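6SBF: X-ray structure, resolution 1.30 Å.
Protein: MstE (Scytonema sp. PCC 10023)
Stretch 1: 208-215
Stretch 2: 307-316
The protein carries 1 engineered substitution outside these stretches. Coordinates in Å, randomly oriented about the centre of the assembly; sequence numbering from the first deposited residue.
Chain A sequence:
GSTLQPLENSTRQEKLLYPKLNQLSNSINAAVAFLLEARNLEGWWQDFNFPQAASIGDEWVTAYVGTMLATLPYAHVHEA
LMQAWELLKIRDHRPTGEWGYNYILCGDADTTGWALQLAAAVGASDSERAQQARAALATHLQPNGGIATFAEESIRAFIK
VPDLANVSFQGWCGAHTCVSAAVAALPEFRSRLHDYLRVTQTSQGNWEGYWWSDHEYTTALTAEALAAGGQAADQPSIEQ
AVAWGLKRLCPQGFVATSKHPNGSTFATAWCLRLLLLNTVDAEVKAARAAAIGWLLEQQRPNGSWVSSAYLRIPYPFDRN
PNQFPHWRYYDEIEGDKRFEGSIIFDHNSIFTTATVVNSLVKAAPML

Stretch 1 (208-215) EGYWWSDH
Stretch 2 (307-316) SSAYLRIPYP

Stretch 1 forms no regular helix or strand through Asp 214. Stretch 2 is loop or turn around a short strand that includes Leu 311 and Arg 312. The two run antiparallel: Trp 211 lies nearest Arg 312 (CA to CA 5.2 Å), Trp 212 nearest Leu 311 (CA to CA 5.0 Å), and Ser 213 nearest Tyr 310 (CA to CA 6.0 Å). Trp 212 and Leu 311 make a single beta bridge. Phi/psi is -86/-10 at Trp 211, -115/142 at Trp 212 and -72/-37 at Ser 213. Opposite them, Tyr 310 (-87/112), Leu 311 (-104/123) and Arg 312 (-103/148) are extended.

Two backbone hydrogen bonds flank the bridge. Arg 312 N donates to Trp 211 O at 2.8 Å, nearly straight at 170°. Ser 213 N donates to Tyr 310 O at 3.4 Å, a weak bond despite its 172° angle. Leu 311 CA adds a CA-H...O contact to Trp 211 O at 3.5 Å.

Arg 312 has the largest area covered by the other stretch. Its chi1 is p (77°) and chi2 and chi3 are t, so the chain reaches out extended. Arg 312 NE and Arg 312 NH1 both donate to Tyr 210 O, at 3.1 and 3.2 Å, so one carbonyl takes two bonds from the edge of the guanidinium. Gly 209 O is 3.1 Å from Arg 312 NH1, but the angle is too poor for a hydrogen bond. Trp 212 O lies over the guanidinium face, 3.2 Å from Arg 312 CZ.

The CA-to-CB bond of Trp 212 points away from stretch 2, but with chi1 m and chi2 91° its ring comes back to meet Leu 311 (chi1 t, chi2 p). Leu 311 CD1 sits over the face of the six-membered ring, 4.0 Å from its centroid, in a CH-pi contact. The same methyl meets Trp 211, with Leu 311 CD1 3.9 Å from Trp 211 CB.

Pro 314, C-gamma exo, points its CA-to-CB bond toward stretch 1. Its ring carbons make apolar contacts with aromatic carbons: Pro 314 CG is 3.6 Å from Tyr 210 CE2, and Pro 314 CD is 3.7 Å from Trp 211 CZ3. Tyr 210 has chi1 t and chi2 83°, Trp 211 chi1 m and chi2 106°.

Three waters bridge polar groups of the two stretches. One bonds Ser 213 OG at 2.9 Å and accepts from Arg 312 NH2 at 3.1 Å. A second donates to Asp 214 OD2 (2.6 Å) and Ser 308 O (2.7 Å). A third accepts from Asp 214 N (2.9 Å) and donates to Asp 214 OD2 (2.7 Å) and Tyr 310 O (2.9 Å). Arg 312 O is buried without a partner.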

# COMPACT_ATOMS: atom_id res chain seq x y z
N GLU A 208 7.07 -2.95 11.13
CA GLU A 208 6.80 -4.23 10.47
C GLU A 208 5.29 -4.37 10.27
O GLU A 208 4.53 -4.10 11.20
CB GLU A 208 7.35 -5.39 11.30
CG GLU A 208 8.84 -5.32 11.59
CD GLU A 208 9.33 -6.45 12.49
OE1 GLU A 208 8.50 -7.09 13.12
OE2 GLU A 208 10.54 -6.56 12.65
N GLY A 209 4.91 -4.84 9.10
CA GLY A 209 3.51 -5.07 8.77
C GLY A 209 3.06 -6.50 9.03
O GLY A 209 3.85 -7.38 9.39
N TYR A 210 1.79 -6.74 8.83
CA TYR A 210 1.16 -8.04 9.00
C TYR A 210 1.09 -8.75 7.65
O TYR A 210 1.71 -9.85 7.47
CB TYR A 210 -0.21 -7.90 9.66
CG TYR A 210 -0.80 -9.25 10.01
CD1 TYR A 210 -0.43 -9.88 11.18
CD2 TYR A 210 -1.68 -9.90 9.16
CE1 TYR A 210 -0.96 -11.13 11.50
CE2 TYR A 210 -2.20 -11.15 9.46
CZ TYR A 210 -1.82 -11.76 10.63
OH TYR A 210 -2.30 -13.01 10.91
N TRP A 211 0.42 -8.13 6.67
CA TRP A 211 0.14 -8.80 5.38
C TRP A 211 1.26 -8.68 4.35
O TRP A 211 1.18 -9.27 3.30
CB TRP A 211 -1.13 -8.21 4.79
CG TRP A 211 -2.36 -8.39 5.61
CD1 TRP A 211 -3.00 -7.43 6.34
CD2 TRP A 211 -3.12 -9.60 5.80
NE1 TRP A 211 -4.09 -7.95 6.98
CE2 TRP A 211 -4.18 -9.30 6.67
CE3 TRP A 211 -2.99 -10.93 5.37
CZ2 TRP A 211 -5.11 -10.24 7.07
CZ3 TRP A 211 -3.91 -11.85 5.78
CH2 TRP A 211 -4.96 -11.54 6.62
N TRP A 212 2.25 -7.86 4.59
CA TRP A 212 3.28 -7.56 3.60
C TRP A 212 4.63 -8.04 4.04
O TRP A 212 5.02 -7.85 5.20
CB TRP A 212 3.36 -6.04 3.36
CG TRP A 212 2.08 -5.47 2.85
CD1 TRP A 212 1.09 -4.97 3.63
CD2 TRP A 212 1.53 -5.58 1.52
NE1 TRP A 212 0.01 -4.66 2.89
CE2 TRP A 212 0.25 -5.03 1.58
CE3 TRP A 212 2.01 -6.07 0.32
CZ2 TRP A 212 -0.55 -4.93 0.45
CZ3 TRP A 212 1.20 -6.04 -0.79
CH2 TRP A 212 -0.05 -5.41 -0.73
N SER A 213 5.39 -8.54 3.08
CA SER A 213 6.78 -8.95 3.31
C SER A 213 7.66 -7.72 3.51
O SER A 213 8.66 -7.77 4.25
CB SER A 213 7.25 -9.74 2.07
OG SER A 213 6.58 -10.96 1.83
N ASP A 214 7.37 -6.65 2.75
CA ASP A 214 8.34 -5.54 2.64
C ASP A 214 8.01 -4.47 3.68
O ASP A 214 6.98 -3.71 3.54
CB ASP A 214 8.29 -4.97 1.23
CG ASP A 214 8.74 -5.97 0.19
OD1 ASP A 214 9.86 -6.50 0.34
OD2 ASP A 214 8.00 -6.23 -0.78
N HIS A 215 8.85 -4.29 4.70
CA HIS A 215 8.62 -3.37 5.81
C HIS A 215 8.61 -1.91 5.33
O HIS A 215 8.11 -1.06 6.09
CB HIS A 215 9.71 -3.51 6.86
CG HIS A 215 9.88 -4.87 7.43
ND1 HIS A 215 8.80 -5.72 7.62
CD2 HIS A 215 10.99 -5.49 7.91
CE1 HIS A 215 9.27 -6.86 8.17
NE2 HIS A 215 10.60 -6.74 8.33
N SER A 307 6.28 -7.03 -11.37
CA SER A 307 5.52 -7.34 -10.15
C SER A 307 6.46 -7.68 -9.00
O SER A 307 7.34 -8.56 -9.15
CB SER A 307 4.63 -8.45 -10.37
OG SER A 307 3.75 -8.14 -11.44
N SER A 308 6.22 -7.03 -7.87
CA SER A 308 6.96 -7.34 -6.63
C SER A 308 6.15 -7.02 -5.40
O SER A 308 6.72 -6.90 -4.32
CB SER A 308 8.36 -6.73 -6.63
OG SER A 308 8.28 -5.30 -6.77
N ALA A 309 4.84 -6.84 -5.52
CA ALA A 309 3.98 -6.55 -4.37
C ALA A 309 3.58 -7.85 -3.70
O ALA A 309 2.59 -8.44 -4.02
CB ALA A 309 2.79 -5.73 -4.79
N TYR A 310 4.44 -8.28 -2.76
CA TYR A 310 4.33 -9.60 -2.12
C TYR A 310 3.43 -9.54 -0.92
O TYR A 310 3.78 -8.89 0.10
CB TYR A 310 5.68 -10.22 -1.82
CG TYR A 310 6.47 -10.59 -3.05
CD1 TYR A 310 5.99 -11.49 -3.97
CD2 TYR A 310 7.70 -10.04 -3.33
CE1 TYR A 310 6.71 -11.81 -5.11
CE2 TYR A 310 8.44 -10.35 -4.45
CZ TYR A 310 7.95 -11.26 -5.36
OH TYR A 310 8.68 -11.53 -6.47
N LEU A 311 2.28 -10.20 -1.04
CA LEU A 311 1.19 -10.26 -0.06
C LEU A 311 1.28 -11.66 0.59
O LEU A 311 1.17 -12.70 -0.12
CB LEU A 311 -0.13 -10.06 -0.77
CG LEU A 311 -1.38 -10.08 0.09
CD1 LEU A 311 -1.41 -8.87 0.98
CD2 LEU A 311 -2.60 -10.13 -0.82
N ARG A 312 1.41 -11.69 1.88
CA ARG A 312 1.51 -12.96 2.57
C ARG A 312 0.21 -13.31 3.23
O ARG A 312 -0.57 -12.43 3.63
CB ARG A 312 2.78 -12.93 3.34
CG ARG A 312 2.64 -12.12 4.55
CD ARG A 312 4.12 -11.94 4.95
NE ARG A 312 4.13 -11.10 6.08
CZ ARG A 312 5.19 -10.60 6.84
NH1 ARG A 312 4.84 -9.85 7.85
NH2 ARG A 312 6.46 -10.81 6.62
N ILE A 313 -0.03 -14.62 3.30
CA ILE A 313 -1.23 -15.15 3.94
C ILE A 313 -0.75 -15.92 5.16
O ILE A 313 -0.45 -17.11 5.11
CB ILE A 313 -2.02 -16.04 2.99
CG1 ILE A 313 -2.30 -15.32 1.66
CG2 ILE A 313 -3.27 -16.47 3.75
CD1 ILE A 313 -2.97 -13.91 1.77
N PRO A 314 -0.69 -15.27 6.36
CA PRO A 314 -0.34 -16.01 7.56
C PRO A 314 -1.45 -16.99 7.89
O PRO A 314 -2.59 -16.81 7.49
CB PRO A 314 -0.26 -14.95 8.65
CG PRO A 314 -0.12 -13.63 7.87
CD PRO A 314 -1.00 -13.87 6.67
N TYR A 315 -1.10 -18.01 8.67
CA TYR A 315 -2.17 -18.82 9.28
C TYR A 315 -3.07 -17.91 10.10
O TYR A 315 -2.61 -16.91 10.69
CB TYR A 315 -1.56 -19.92 10.15
CG TYR A 315 -0.98 -21.07 9.38
CD1 TYR A 315 0.33 -21.06 8.95
CD2 TYR A 315 -1.77 -22.15 9.03
CE1 TYR A 315 0.86 -22.10 8.21
CE2 TYR A 315 -1.25 -23.20 8.29
CZ TYR A 315 0.08 -23.19 7.89
OH TYR A 315 0.60 -24.23 7.17
N PRO A 316 -4.38 -18.22 10.18
CA PRO A 316 -5.33 -17.36 10.88
C PRO A 316 -4.98 -17.08 12.34
O PRO A 316 -5.38 -16.03 12.86
CB PRO A 316 -6.73 -17.99 10.73
CG PRO A 316 -6.52 -19.03 9.71
CD PRO A 316 -5.05 -19.36 9.55
O HOH W 1 7.31 -12.48 4.21
O HOH W 2 9.13 -6.86 -3.03
O HOH W 3 5.59 -6.71 0.41